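Local coordinates for protein L-methionine gamma-lyase (Fusobacterium nucleatum subsp. nucleatum, PDB 6LXU) that is a lyase of the Cys/Met metabolism family of pyridoxal-phosphate-dependent enzymes, working in a four-chain assembly with its cofactor held covalently, at residues A[191-195]-A[263-268]; A[270-275]-A[310-315]; A[286-292]-A[314-320]; A[332-336]-A[387-393]; A[344-350]-A[376-382]. Numbering follows the deposited sequence.

Contact 1 of 5, residues A[191-195]-A[263-268]; sequences ATPYM and FEIRME
The Y194 ring lies over M267: CB of M267 sits 3.6 Å from the ring centroid, 17° off the ring normal, a CH-pi contact over one face. A weakly bonded helical turn here packs on a helix, with no polar bond between the two segments. In 263-268 the chain is regular helix (M267 N to F263 O 2.9 Å). In 191-195 a turn opens at T192 (phi/psi 69/164), with M195 N 3.1 Å from T192 O. T192, chi1 p, donates from OG1 to A191 O (2.6 Å) and accepts at OG1 from Y194 N (3.0 Å), an ST turn. The closest CA atoms, of Y194 and M267, are 7.0 Å apart. Y194, chi1 t, enters as a knob among F263, E264, M267 and E268. Y194 OH to E268 CG, 2.5 Å, is shorter than normal packing, perhaps because E268 has two conformers. F263, also t, presents its ring edge to T192 OG1 (CZ to OG1 3.4 Å). M267, chi1 to chi3 all m, curls CE to M195 CE (3.5 Å) and T192 CG2 (3.7 Å). T192 and M267 also touch Y213, placing the packing against the loop of cofactor-bearing K212. Carboxylates of E264 and E268 turn to N383 and R269 of the second subunit respectively. P193 rests on helix 65-78, F263 and E264 touch helix 11-17, and helix 263-282 runs on toward strand 287-291.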
# COMPACT_ATOMS: atom_id res chain seq x y z
N ALA A 191 24.50 7.47 13.02
CA ALA A 191 25.68 6.89 12.37
C ALA A 191 25.30 5.83 11.36
O ALA A 191 25.88 5.76 10.27
CB ALA A 191 26.63 6.33 13.40
N THR A 192 24.34 4.98 11.73
CA THR A 192 23.89 3.83 10.94
C THR A 192 24.98 2.76 10.90
O THR A 192 26.15 3.05 11.15
CB THR A 192 23.48 4.17 9.48
OG1 THR A 192 24.64 4.14 8.62
CG2 THR A 192 22.76 5.50 9.34
N PRO A 193 24.62 1.53 10.51
CA PRO A 193 25.68 0.51 10.37
C PRO A 193 26.63 0.73 9.20
O PRO A 193 27.65 0.03 9.13
CB PRO A 193 24.91 -0.80 10.23
CG PRO A 193 23.55 -0.41 9.82
CD PRO A 193 23.27 0.93 10.42
N TYR A 194 26.35 1.68 8.31
CA TYR A 194 27.35 2.10 7.32
C TYR A 194 28.57 2.73 7.98
O TYR A 194 29.68 2.60 7.45
CB TYR A 194 26.70 3.08 6.32
CG TYR A 194 27.59 3.64 5.25
CD1 TYR A 194 27.75 2.96 4.05
CD2 TYR A 194 28.21 4.87 5.39
CE1 TYR A 194 28.52 3.46 3.03
CE2 TYR A 194 29.02 5.38 4.38
CZ TYR A 194 29.18 4.66 3.21
OH TYR A 194 29.95 5.14 2.18
N MET A 195 28.38 3.43 9.09
CA MET A 195 29.49 4.11 9.76
C MET A 195 29.96 3.45 11.05
O MET A 195 31.15 3.55 11.37
CB MET A 195 29.14 5.56 10.06
CG MET A 195 28.95 6.36 8.80
SD MET A 195 28.39 8.04 9.05
CE MET A 195 26.80 7.98 8.23
N PHE A 263 20.48 1.50 0.51
CA PHE A 263 21.11 2.00 1.73
C PHE A 263 22.59 2.36 1.51
O PHE A 263 23.04 3.45 1.91
CB PHE A 263 20.96 0.97 2.85
CG PHE A 263 21.66 1.35 4.12
CD1 PHE A 263 21.25 2.44 4.87
CD2 PHE A 263 22.72 0.60 4.59
CE1 PHE A 263 21.90 2.78 6.05
CE2 PHE A 263 23.38 0.94 5.77
CZ PHE A 263 22.96 2.02 6.50
N GLU A 264 23.36 1.48 0.89
CA GLU A 264 24.79 1.75 0.72
C GLU A 264 25.03 3.01 -0.10
O GLU A 264 25.80 3.88 0.30
CB GLU A 264 25.51 0.57 0.06
CG GLU A 264 27.00 0.81 -0.14
CD GLU A 264 27.68 -0.27 -0.93
OE1 GLU A 264 27.19 -0.66 -2.00
OE2 GLU A 264 28.77 -0.72 -0.48
N ILE A 265 24.40 3.09 -1.27
CA ILE A 265 24.64 4.22 -2.15
C ILE A 265 24.04 5.51 -1.60
O ILE A 265 24.58 6.58 -1.84
CB ILE A 265 24.20 3.96 -3.62
CG1 ILE A 265 22.75 3.48 -3.74
CG2 ILE A 265 25.18 2.99 -4.27
CD1 ILE A 265 22.20 3.51 -5.15
N ARG A 266 22.93 5.42 -0.87
CA ARG A 266 22.38 6.61 -0.23
C ARG A 266 23.36 7.13 0.82
O ARG A 266 23.69 8.31 0.83
CB ARG A 266 21.02 6.34 0.42
CG ARG A 266 19.89 6.16 -0.60
CD ARG A 266 18.51 6.04 0.02
NE ARG A 266 18.32 4.83 0.83
CZ ARG A 266 18.37 4.75 2.16
NH1 ARG A 266 18.64 5.83 2.90
NH2 ARG A 266 18.17 3.59 2.76
N MET A 267 23.83 6.26 1.70
CA MET A 267 24.75 6.73 2.74
C MET A 267 26.03 7.31 2.16
O MET A 267 26.55 8.31 2.65
CB MET A 267 25.07 5.62 3.75
CG MET A 267 23.88 5.14 4.57
SD MET A 267 22.84 6.43 5.27
CE MET A 267 24.02 7.28 6.31
N GLU A 268 26.54 6.67 1.10
CA GLU A 268 27.74 7.19 0.43
C GLU A 268 27.53 8.61 -0.09
O GLU A 268 28.36 9.48 0.12
CB GLU A 268 28.20 6.25 -0.69
CG GLU A 268 28.88 5.02 -0.13
CD GLU A 268 29.30 4.01 -1.15
OE1 GLU A 268 28.95 4.17 -2.33
OE2 GLU A 268 29.99 3.05 -0.72

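Contact 2 of 5, residues A[270-275]-A[310-315]; sequences HCKNAR and DFGAMI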
# COMPACT_ATOMS: atom_id res chain seq x y z
N HIS A 270 25.02 10.76 0.82
CA HIS A 270 24.75 11.62 1.97
C HIS A 270 26.08 12.16 2.55
O HIS A 270 26.23 13.36 2.77
CB HIS A 270 24.05 10.85 3.11
CG HIS A 270 22.56 10.68 2.97
ND1 HIS A 270 21.67 11.72 2.95
CD2 HIS A 270 21.80 9.55 3.00
CE1 HIS A 270 20.44 11.24 2.90
NE2 HIS A 270 20.48 9.92 2.94
N CYS A 271 27.03 11.26 2.79
CA CYS A 271 28.30 11.65 3.42
C CYS A 271 29.18 12.46 2.48
O CYS A 271 29.83 13.41 2.92
CB CYS A 271 29.06 10.43 3.93
SG CYS A 271 28.27 9.61 5.33
N LYS A 272 29.22 12.10 1.20
CA LYS A 272 30.00 12.86 0.20
C LYS A 272 29.48 14.29 0.13
O LYS A 272 30.25 15.27 0.18
CB LYS A 272 29.88 12.17 -1.17
CG LYS A 272 30.66 12.81 -2.33
CD LYS A 272 30.24 12.22 -3.67
CE LYS A 272 31.06 12.76 -4.84
NZ LYS A 272 32.51 12.48 -4.67
N ASN A 273 28.16 14.43 -0.00
CA ASN A 273 27.55 15.75 -0.00
C ASN A 273 27.87 16.50 1.28
O ASN A 273 28.24 17.67 1.24
CB ASN A 273 26.02 15.66 -0.12
CG ASN A 273 25.53 15.40 -1.53
OD1 ASN A 273 26.29 15.39 -2.49
ND2 ASN A 273 24.21 15.20 -1.66
N ALA A 274 27.71 15.83 2.42
CA ALA A 274 27.88 16.51 3.69
C ALA A 274 29.30 17.03 3.89
O ALA A 274 29.47 18.15 4.35
CB ALA A 274 27.50 15.59 4.84
N ARG A 275 30.30 16.23 3.55
CA ARG A 275 31.69 16.68 3.74
C ARG A 275 31.97 17.95 2.92
O ARG A 275 32.63 18.88 3.41
CB ARG A 275 32.69 15.55 3.45
CG ARG A 275 32.73 14.55 4.60
CD ARG A 275 33.70 13.39 4.48
NE ARG A 275 33.06 12.20 3.92
CZ ARG A 275 33.05 11.86 2.63
NH1 ARG A 275 33.65 12.62 1.72
NH2 ARG A 275 32.43 10.74 2.25
N ASP A 310 32.84 6.78 8.47
CA ASP A 310 32.70 8.11 7.88
C ASP A 310 32.02 8.95 8.94
O ASP A 310 31.53 8.41 9.94
CB ASP A 310 31.92 8.05 6.56
CG ASP A 310 32.24 9.21 5.62
OD1 ASP A 310 32.77 10.25 6.09
OD2 ASP A 310 31.99 9.07 4.41
N PHE A 311 31.99 10.26 8.73
CA PHE A 311 31.67 11.19 9.81
C PHE A 311 30.24 11.72 9.79
O PHE A 311 29.89 12.58 10.59
CB PHE A 311 32.66 12.36 9.78
CG PHE A 311 34.08 11.95 10.10
CD1 PHE A 311 34.44 11.61 11.39
CD2 PHE A 311 35.06 11.97 9.12
CE1 PHE A 311 35.76 11.26 11.70
CE2 PHE A 311 36.38 11.63 9.42
CZ PHE A 311 36.72 11.27 10.71
N GLY A 312 29.41 11.17 8.91
CA GLY A 312 27.98 11.40 8.92
C GLY A 312 27.49 12.48 7.99
O GLY A 312 28.26 13.16 7.32
N ALA A 313 26.17 12.60 7.95
CA ALA A 313 25.53 13.55 7.07
C ALA A 313 24.66 14.55 7.82
O ALA A 313 23.89 15.29 7.20
CB ALA A 313 24.75 12.81 6.00
N MET A 314 24.82 14.60 9.14
CA MET A 314 24.24 15.66 9.96
C MET A 314 25.30 16.73 10.17
O MET A 314 26.48 16.42 10.39
CB MET A 314 23.79 15.12 11.31
CG MET A 314 22.64 14.13 11.20
SD MET A 314 21.16 14.76 10.40
CE MET A 314 20.71 16.15 11.43
N ILE A 315 24.88 17.99 10.09
CA ILE A 315 25.77 19.13 10.34
C ILE A 315 24.97 20.11 11.17
O ILE A 315 23.83 20.43 10.81
CB ILE A 315 26.19 19.86 9.06
CG1 ILE A 315 26.77 18.90 8.01
CG2 ILE A 315 27.19 20.96 9.40
CD1 ILE A 315 26.91 19.51 6.64
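A two-pronged salt bridge joins R275 to D310: R275 NE donates to D310 OD1 at 2.9 Å and R275 NH2 to D310 OD2 at 2.8 Å, with the carboxylate near the plane of the guanidinium. D310 OD1 also accepts from the backbone N of F311 (2.8 Å), so the acid fixes its own loop as well as the helix. At the other end of the helical segment the H270 imidazole turns elsewhere, bonding through ND1 to V379 O and meeting Y213 edge-to-face; Y213 directly follows K212, which carries the cofactor. Between these ends, helix 263-282 packs on the loop leading into strand 314-319 and on the start of that strand, in the smaller alpha/beta part of a fold type I PLP enzyme. Small residues make the approach close: the CA atoms of C271 and A313 are 5.0 Å apart. A274 CB sits 3.6 Å from both G312 O and A313 CA, and H270 CB touches A313 CB at 3.6 Å. G312, at phi/psi 96/175, has a backbone that would jam a CB against the preceding carbonyl. Farther along, I315, with chi1 m, brings CD1 to 3.7 Å from A274 O. C271 SG packs 4.0 Å from G312 C.

Contact 3 of 5, residues A[286-292]-A[314-320]; sequences KVEKVYY and MISFELK
V290 forms the apolar centre, chi1 t, with CG1 3.7 Å from I315 CG2 and CG2 4.1 Å from F317 CB. V287, also t, sets CG1 4.0 Å from F317 CB and CG2 4.2 Å from L319 CD2. F317 (chi1 p) and L319 pack on helix 322-332. The axes of the short antiparallel segments 287-291 and 314-319 approach to 4.5 Å, with 165° between their N-to-C directions. V290 faces F317 (CA-CA 4.2 Å) and V287 faces L319 (CA-CA 4.5 Å) as non-hydrogen-bonded pairs. Y291 N bonds S316 O (2.7 Å) and S316 N bonds Y291 O (3.2 Å). E318 N reaches K289 O at 2.8 Å, E318 O takes E288 N at 2.8 Å and K286 O takes K320 N at 3.0 Å. On the polar face a water links Y291 OH (2.6 Å) and E318 OE1 (2.8 Å), which also bonds T371. The register shifts by one between V287 and K289, where E288 (-90/-25) and K289 both oppose E318: a classic beta bulge, in an edge strand of the sheet within this chain.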
# COMPACT_ATOMS: atom_id res chain seq x y z
N LYS A 286 29.73 34.24 7.44
CA LYS A 286 28.56 34.42 8.30
C LYS A 286 28.29 33.27 9.27
O LYS A 286 27.39 33.36 10.11
CB LYS A 286 27.33 34.72 7.46
CG LYS A 286 27.47 36.05 6.74
CD LYS A 286 26.21 36.44 6.01
CE LYS A 286 26.42 37.71 5.20
NZ LYS A 286 25.24 38.03 4.38
N VAL A 287 29.11 32.23 9.17
CA VAL A 287 28.99 31.05 10.02
C VAL A 287 30.14 31.14 11.00
O VAL A 287 31.29 31.19 10.58
CB VAL A 287 29.08 29.76 9.19
CG1 VAL A 287 29.08 28.53 10.09
CG2 VAL A 287 27.92 29.69 8.21
N GLU A 288 29.86 31.17 12.29
CA GLU A 288 30.97 31.30 13.24
C GLU A 288 31.54 29.97 13.70
O GLU A 288 32.70 29.90 14.10
CB GLU A 288 30.61 32.19 14.43
CG GLU A 288 29.68 31.58 15.43
CD GLU A 288 29.34 32.51 16.58
OE1 GLU A 288 29.33 33.74 16.39
OE2 GLU A 288 29.06 31.99 17.68
N LYS A 289 30.73 28.91 13.65
CA LYS A 289 31.18 27.60 14.10
C LYS A 289 30.39 26.51 13.41
O LYS A 289 29.19 26.68 13.19
CB LYS A 289 30.99 27.50 15.61
CG LYS A 289 31.58 26.27 16.27
CD LYS A 289 31.51 26.45 17.77
CE LYS A 289 32.08 25.28 18.51
NZ LYS A 289 31.78 25.36 19.97
N VAL A 290 31.06 25.41 13.10
CA VAL A 290 30.41 24.22 12.55
C VAL A 290 30.65 23.07 13.50
O VAL A 290 31.77 22.88 14.00
CB VAL A 290 30.93 23.91 11.14
CG1 VAL A 290 30.32 22.60 10.61
CG2 VAL A 290 30.63 25.07 10.21
N TYR A 291 29.59 22.31 13.77
CA TYR A 291 29.63 21.08 14.53
C TYR A 291 29.55 19.92 13.55
O TYR A 291 28.52 19.72 12.88
CB TYR A 291 28.45 21.04 15.50
CG TYR A 291 28.47 22.17 16.49
CD1 TYR A 291 29.25 22.08 17.65
CD2 TYR A 291 27.72 23.33 16.29
CE1 TYR A 291 29.29 23.11 18.56
CE2 TYR A 291 27.76 24.37 17.21
CZ TYR A 291 28.55 24.24 18.34
OH TYR A 291 28.61 25.25 19.27
N TYR A 292 30.63 19.16 13.44
CA TYR A 292 30.71 18.02 12.52
C TYR A 292 31.78 17.08 13.04
O TYR A 292 32.90 17.53 13.30
CB TYR A 292 31.04 18.47 11.09
CG TYR A 292 30.96 17.32 10.11
CD1 TYR A 292 29.75 16.71 9.81
CD2 TYR A 292 32.10 16.83 9.49
CE1 TYR A 292 29.66 15.65 8.92
CE2 TYR A 292 32.03 15.77 8.61
CZ TYR A 292 30.81 15.17 8.34
OH TYR A 292 30.76 14.11 7.47
N MET A 314 24.82 14.60 9.14
CA MET A 314 24.24 15.66 9.96
C MET A 314 25.30 16.73 10.17
O MET A 314 26.48 16.42 10.39
CB MET A 314 23.79 15.12 11.31
CG MET A 314 22.64 14.13 11.20
SD MET A 314 21.16 14.76 10.40
CE MET A 314 20.71 16.15 11.43
N ILE A 315 24.88 17.99 10.09
CA ILE A 315 25.77 19.13 10.34
C ILE A 315 24.97 20.11 11.17
O ILE A 315 23.83 20.43 10.81
CB ILE A 315 26.19 19.86 9.06
CG1 ILE A 315 26.77 18.90 8.01
CG2 ILE A 315 27.19 20.96 9.40
CD1 ILE A 315 26.91 19.51 6.64
N SER A 316 25.54 20.63 12.26
CA SER A 316 24.95 21.81 12.88
C SER A 316 25.93 22.96 12.77
O SER A 316 27.14 22.75 12.63
CB SER A 316 24.55 21.58 14.32
OG SER A 316 23.54 20.59 14.37
N PHE A 317 25.42 24.17 12.81
CA PHE A 317 26.31 25.32 12.69
C PHE A 317 25.68 26.51 13.36
O PHE A 317 24.46 26.61 13.49
CB PHE A 317 26.68 25.60 11.22
CG PHE A 317 25.52 25.84 10.30
CD1 PHE A 317 24.85 24.78 9.68
CD2 PHE A 317 25.12 27.14 9.99
CE1 PHE A 317 23.79 25.02 8.81
CE2 PHE A 317 24.07 27.38 9.12
CZ PHE A 317 23.40 26.31 8.52
N GLU A 318 26.54 27.42 13.82
CA GLU A 318 26.11 28.65 14.50
C GLU A 318 26.28 29.83 13.57
O GLU A 318 27.39 30.14 13.14
CB GLU A 318 26.93 28.87 15.77
CG GLU A 318 26.42 30.01 16.66
CD GLU A 318 25.24 29.64 17.54
OE1 GLU A 318 25.07 28.44 17.85
OE2 GLU A 318 24.50 30.55 17.97
N LEU A 319 25.18 30.50 13.26
CA LEU A 319 25.25 31.74 12.52
C LEU A 319 25.67 32.87 13.46
O LEU A 319 25.12 33.01 14.55
CB LEU A 319 23.89 32.07 11.93
CG LEU A 319 23.41 31.09 10.86
CD1 LEU A 319 21.93 31.30 10.59
CD2 LEU A 319 24.24 31.26 9.60
N LYS A 320 26.65 33.68 13.04
CA LYS A 320 27.14 34.76 13.93
C LYS A 320 26.07 35.80 14.25
O LYS A 320 26.16 36.47 15.31
CB LYS A 320 28.40 35.41 13.35
CG LYS A 320 28.20 36.29 12.15
CD LYS A 320 29.54 36.63 11.53
CE LYS A 320 29.47 37.78 10.56
NZ LYS A 320 29.55 39.10 11.25
O HOH W 1 27.52 27.62 18.95

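Contact 4 of 5, residues A[332-336]-A[387-393]; sequences NLKLC and IIADLEQ
This is a loop-to-helix contact, held mainly by one carboxylate, in which the irregular residues 332-336 after helix 322-332 are tied to the C-terminal helix 384-396. D390, chi1 t, points from the helix into the loop and accepts from three successive backbone amides: K334 N to OD1 at 2.9 Å, L335 N to OD2 at 2.9 Å and C336 N to OD2 at 3.0 Å. The nearest CA atoms, of L333 and D390, are 6.0 Å apart. One turn on, Q393 (chi1 and chi2 both p) curls back so that NE2 donates to N332 O (2.9 Å) and to D390 OD1 (3.1 Å). The carboxylate takes the place of the backbone carbonyl acceptors that a strand or helix would supply, just before the chain enters strand 337-338 of the five-stranded sheet. K334 (-113/-20) and L335 (-108/-52), in the helical region between extended L333 and C336, turn the three N-H groups toward D390. Beneath the polar network, L333 CD2 lies 3.3 Å from D390 O and 4.4 Å from L391 CD2. C336 SG packs 4.2 Å from L391 CD2 and 4.4 Å from I387 CG2. L335 sets CD2 3.9 Å from I387 N and touches H17 of the second subunit.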
# COMPACT_ATOMS: atom_id res chain seq x y z
N ASN A 332 14.37 32.02 3.54
CA ASN A 332 14.78 32.28 2.16
C ASN A 332 15.20 31.05 1.36
O ASN A 332 15.47 31.16 0.17
CB ASN A 332 15.90 33.32 2.14
CG ASN A 332 15.37 34.72 2.28
OD1 ASN A 332 14.91 35.30 1.29
ND2 ASN A 332 15.41 35.26 3.49
N LEU A 333 15.28 29.88 2.01
CA LEU A 333 15.72 28.67 1.30
C LEU A 333 14.62 28.14 0.41
O LEU A 333 13.44 28.18 0.77
CB LEU A 333 16.20 27.60 2.28
CG LEU A 333 17.42 28.03 3.11
CD1 LEU A 333 17.74 27.00 4.20
CD2 LEU A 333 18.63 28.27 2.23
N LYS A 334 15.02 27.69 -0.78
CA LYS A 334 14.10 27.17 -1.80
C LYS A 334 14.23 25.68 -2.08
O LYS A 334 13.30 25.08 -2.62
CB LYS A 334 14.31 27.93 -3.11
CG LYS A 334 14.17 29.45 -3.02
CD LYS A 334 12.82 29.87 -2.46
CE LYS A 334 12.55 31.36 -2.62
NZ LYS A 334 13.45 32.20 -1.78
N LEU A 335 15.36 25.08 -1.72
CA LEU A 335 15.60 23.66 -1.97
C LEU A 335 15.53 22.88 -0.66
O LEU A 335 14.80 21.89 -0.57
CB LEU A 335 16.95 23.47 -2.67
CG LEU A 335 17.28 22.04 -3.10
CD1 LEU A 335 16.22 21.51 -4.05
CD2 LEU A 335 18.66 21.99 -3.73
N CYS A 336 16.28 23.32 0.35
CA CYS A 336 16.21 22.73 1.67
C CYS A 336 14.81 22.92 2.23
O CYS A 336 14.23 24.01 2.08
CB CYS A 336 17.19 23.44 2.60
SG CYS A 336 18.92 23.44 2.07
N ILE A 387 22.52 22.26 -3.45
CA ILE A 387 22.33 22.48 -2.03
C ILE A 387 23.16 23.70 -1.59
O ILE A 387 22.65 24.57 -0.89
CB ILE A 387 22.72 21.25 -1.18
CG1 ILE A 387 21.93 19.99 -1.61
CG2 ILE A 387 22.48 21.53 0.30
CD1 ILE A 387 22.49 18.71 -1.01
N ILE A 388 24.42 23.74 -2.02
CA ILE A 388 25.29 24.87 -1.69
C ILE A 388 24.78 26.17 -2.28
O ILE A 388 24.80 27.19 -1.59
CB ILE A 388 26.76 24.56 -2.06
CG1 ILE A 388 27.29 23.50 -1.09
CG2 ILE A 388 27.61 25.83 -1.97
CD1 ILE A 388 28.68 22.96 -1.38
N ALA A 389 24.30 26.16 -3.52
CA ALA A 389 23.75 27.39 -4.10
C ALA A 389 22.58 27.91 -3.29
O ALA A 389 22.43 29.13 -3.09
CB ALA A 389 23.37 27.17 -5.55
N ASP A 390 21.73 27.00 -2.80
CA ASP A 390 20.60 27.40 -1.99
C ASP A 390 21.05 28.01 -0.67
O ASP A 390 20.59 29.08 -0.29
CB ASP A 390 19.67 26.19 -1.75
CG ASP A 390 18.35 26.56 -1.13
OD1 ASP A 390 17.78 27.62 -1.49
OD2 ASP A 390 17.83 25.76 -0.31
N LEU A 391 21.94 27.33 0.04
CA LEU A 391 22.49 27.89 1.28
C LEU A 391 23.19 29.23 1.04
O LEU A 391 23.01 30.16 1.83
CB LEU A 391 23.46 26.91 1.92
CG LEU A 391 22.85 25.59 2.43
CD1 LEU A 391 23.94 24.59 2.77
CD2 LEU A 391 21.95 25.83 3.63
N GLU A 392 23.96 29.32 -0.03
CA GLU A 392 24.69 30.55 -0.35
C GLU A 392 23.74 31.72 -0.56
O GLU A 392 23.96 32.79 0.04
CB GLU A 392 25.59 30.35 -1.56
CG GLU A 392 26.32 31.59 -2.07
CD GLU A 392 27.19 32.28 -1.05
OE1 GLU A 392 27.58 31.67 -0.02
OE2 GLU A 392 27.50 33.48 -1.27
N GLN A 393 22.70 31.55 -1.36
CA GLN A 393 21.76 32.66 -1.59
C GLN A 393 21.00 33.02 -0.32
O GLN A 393 20.75 34.20 -0.07
CB GLN A 393 20.83 32.42 -2.80
CG GLN A 393 19.80 31.30 -2.65
CD GLN A 393 18.59 31.68 -1.82
OE1 GLN A 393 18.21 32.86 -1.71
NE2 GLN A 393 17.95 30.68 -1.23

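Contact 5 of 5, residues A[344-350]-A[376-382]; sequences DTETLIQ and RLSVGLE. With NO3 (nitrate ion), chain C.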
# COMPACT_ATOMS: atom_id res chain seq x y z
N ASP A 344 16.35 11.70 5.29
CA ASP A 344 15.55 11.59 4.09
C ASP A 344 16.38 11.88 2.85
O ASP A 344 17.45 12.49 2.93
CB ASP A 344 14.41 12.60 4.13
CG ASP A 344 13.39 12.35 5.24
OD1 ASP A 344 13.57 11.44 6.06
OD2 ASP A 344 12.38 13.10 5.29
N THR A 345 15.88 11.50 1.68
CA THR A 345 16.58 11.81 0.44
C THR A 345 16.61 13.32 0.16
O THR A 345 17.52 13.78 -0.55
CB THR A 345 16.01 11.07 -0.78
OG1 THR A 345 14.73 11.60 -1.15
CG2 THR A 345 15.92 9.56 -0.56
N GLU A 346 15.64 14.05 0.68
CA GLU A 346 15.56 15.51 0.58
C GLU A 346 16.32 16.14 1.73
O GLU A 346 16.19 15.69 2.87
CB GLU A 346 14.12 16.03 0.67
CG GLU A 346 13.16 15.51 -0.39
CD GLU A 346 12.43 14.26 0.03
OE1 GLU A 346 12.73 13.69 1.10
OE2 GLU A 346 11.54 13.86 -0.75
N THR A 347 17.03 17.24 1.47
CA THR A 347 17.72 17.98 2.53
C THR A 347 16.70 18.65 3.43
O THR A 347 15.77 19.31 2.94
CB THR A 347 18.68 19.01 1.92
OG1 THR A 347 19.74 18.33 1.25
CG2 THR A 347 19.30 19.90 2.96
N LEU A 348 16.86 18.47 4.74
CA LEU A 348 15.98 19.08 5.74
C LEU A 348 16.78 20.01 6.63
O LEU A 348 17.97 19.78 6.87
CB LEU A 348 15.32 18.01 6.61
CG LEU A 348 14.57 16.89 5.90
CD1 LEU A 348 13.97 15.93 6.91
CD2 LEU A 348 13.49 17.43 4.97
N ILE A 349 16.11 21.02 7.15
CA ILE A 349 16.79 22.03 7.97
C ILE A 349 15.85 22.55 9.04
O ILE A 349 14.63 22.64 8.82
CB ILE A 349 17.36 23.14 7.07
CG1 ILE A 349 18.40 24.01 7.80
CG2 ILE A 349 16.27 23.99 6.46
CD1 ILE A 349 19.10 25.00 6.90
N GLN A 350 16.40 22.86 10.21
CA GLN A 350 15.63 23.43 11.31
C GLN A 350 16.48 24.42 12.10
O GLN A 350 17.71 24.27 12.16
CB GLN A 350 15.12 22.32 12.24
CG GLN A 350 16.15 21.32 12.70
CD GLN A 350 15.57 20.36 13.71
OE1 GLN A 350 15.58 20.64 14.90
NE2 GLN A 350 15.05 19.22 13.24
N ARG A 376 20.40 23.22 12.39
CA ARG A 376 20.66 21.79 12.17
C ARG A 376 20.26 21.40 10.75
O ARG A 376 19.12 21.63 10.34
CB ARG A 376 19.89 20.92 13.16
CG ARG A 376 20.45 19.51 13.23
CD ARG A 376 19.62 18.57 14.05
NE ARG A 376 18.56 18.00 13.24
CZ ARG A 376 17.92 16.86 13.48
NH1 ARG A 376 18.21 16.12 14.56
NH2 ARG A 376 16.99 16.44 12.63
N LEU A 377 21.21 20.82 10.03
CA LEU A 377 21.02 20.44 8.64
C LEU A 377 21.17 18.93 8.47
O LEU A 377 22.20 18.34 8.84
CB LEU A 377 22.07 21.16 7.80
CG LEU A 377 22.02 20.97 6.29
CD1 LEU A 377 20.78 21.62 5.72
CD2 LEU A 377 23.26 21.56 5.64
N SER A 378 20.13 18.29 7.92
CA SER A 378 20.19 16.89 7.48
C SER A 378 20.46 16.91 5.99
O SER A 378 19.57 17.25 5.19
CB SER A 378 18.87 16.18 7.77
OG SER A 378 18.87 14.88 7.19
N VAL A 379 21.68 16.60 5.60
CA VAL A 379 22.07 16.69 4.20
C VAL A 379 21.44 15.54 3.41
O VAL A 379 21.60 14.37 3.77
CB VAL A 379 23.60 16.65 4.07
CG1 VAL A 379 24.04 16.62 2.61
CG2 VAL A 379 24.24 17.83 4.80
N GLY A 380 20.74 15.90 2.33
CA GLY A 380 20.09 14.93 1.46
C GLY A 380 20.95 14.50 0.30
O GLY A 380 22.18 14.59 0.35
N LEU A 381 20.28 14.03 -0.75
CA LEU A 381 20.92 13.40 -1.91
C LEU A 381 20.90 14.27 -3.16
O LEU A 381 21.33 13.83 -4.22
CB LEU A 381 20.25 12.05 -2.20
CG LEU A 381 20.22 11.06 -1.04
CD1 LEU A 381 19.52 9.78 -1.45
CD2 LEU A 381 21.62 10.78 -0.52
N GLU A 382 20.44 15.51 -3.04
CA GLU A 382 20.44 16.42 -4.18
C GLU A 382 21.87 16.66 -4.65
O GLU A 382 22.85 16.40 -3.93
CB GLU A 382 19.79 17.75 -3.83
CG GLU A 382 18.35 17.65 -3.34
CD GLU A 382 18.20 17.59 -1.83
OE1 GLU A 382 19.20 17.25 -1.15
OE2 GLU A 382 17.09 17.88 -1.34
N NO3 C . 14.70 15.40 14.78
O1 NO3 C . 14.98 14.53 13.98
O2 NO3 C . 15.07 15.28 15.98
O3 NO3 C . 14.04 16.42 14.41
O HOH W 2 17.63 14.51 4.87
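The backbone donors and acceptors of the antiparallel strands are paired with each other. L348 N bonds S378 O (3.0 Å) and S378 N bonds L348 O (2.8 Å); Q350 N bonds R376 O (3.0 Å) and R376 N bonds Q350 O (2.9 Å). Beyond the strands, E382 OE2 accepts T347 N (2.9 Å), E382 OE1 accepts T347 OG1 (2.7 Å), and the same OG1 accepts G380 N (2.8 Å). The turn closes with L381 N to T345 O, 2.8 Å. At G380 a CB would clash with T347 N and T345 O. A water can donate to D344 O (2.8 Å) and E346 O (2.7 Å) and bonds S378 OG (2.7 Å), but it has more acceptors near than protons; S378 OG also engages G343 N. E382 OE2 also accepts a hydrogen bond from H17 NE2, and E346 OE2 forms a salt bridge with K261, both of the second subunit. On the face carrying L348, S378, Q350 and R376, Q350 NE2 lies over the R376 guanidinium without bonding to it. Both turn to a nitrate, probably from the crystallisation liquor: Q350 NE2 to O3 at 3.2 Å, and weakly R376 NH2 to O1 at 3.1 Å. S341 N bonds it too, and R376 NH1 is hydrogen-bonded to N161 OD1. Three N–H donors converging on one ion are consistent with a site able to hold a small anion.

Overall arrangement
Contacts 2, 3 and 5 reach one mixed five-stranded sheet, contact 4 flanks it, and contacts 1 and 2 lie in succession on helix 263-282, centres about 10 Å apart, touching through M195. Contacts 2 and 3 alternate along the chain and share M314 and I315 of strand 314-319. That strand bonds to strand 374-378 of contact 5, whose centre is about 10 Å from that of contact 2. Contact 5 falls between the segments of contact 4, centres about 11 Å apart; helix 384-396, used by contact 4, follows strand 374-378. Contacts 1 and 3, centres about 23 Å apart, do not touch. Contacts 1, 4 and 5 meet the second subunit and contact 5 a third, so the packing continues into the assembly.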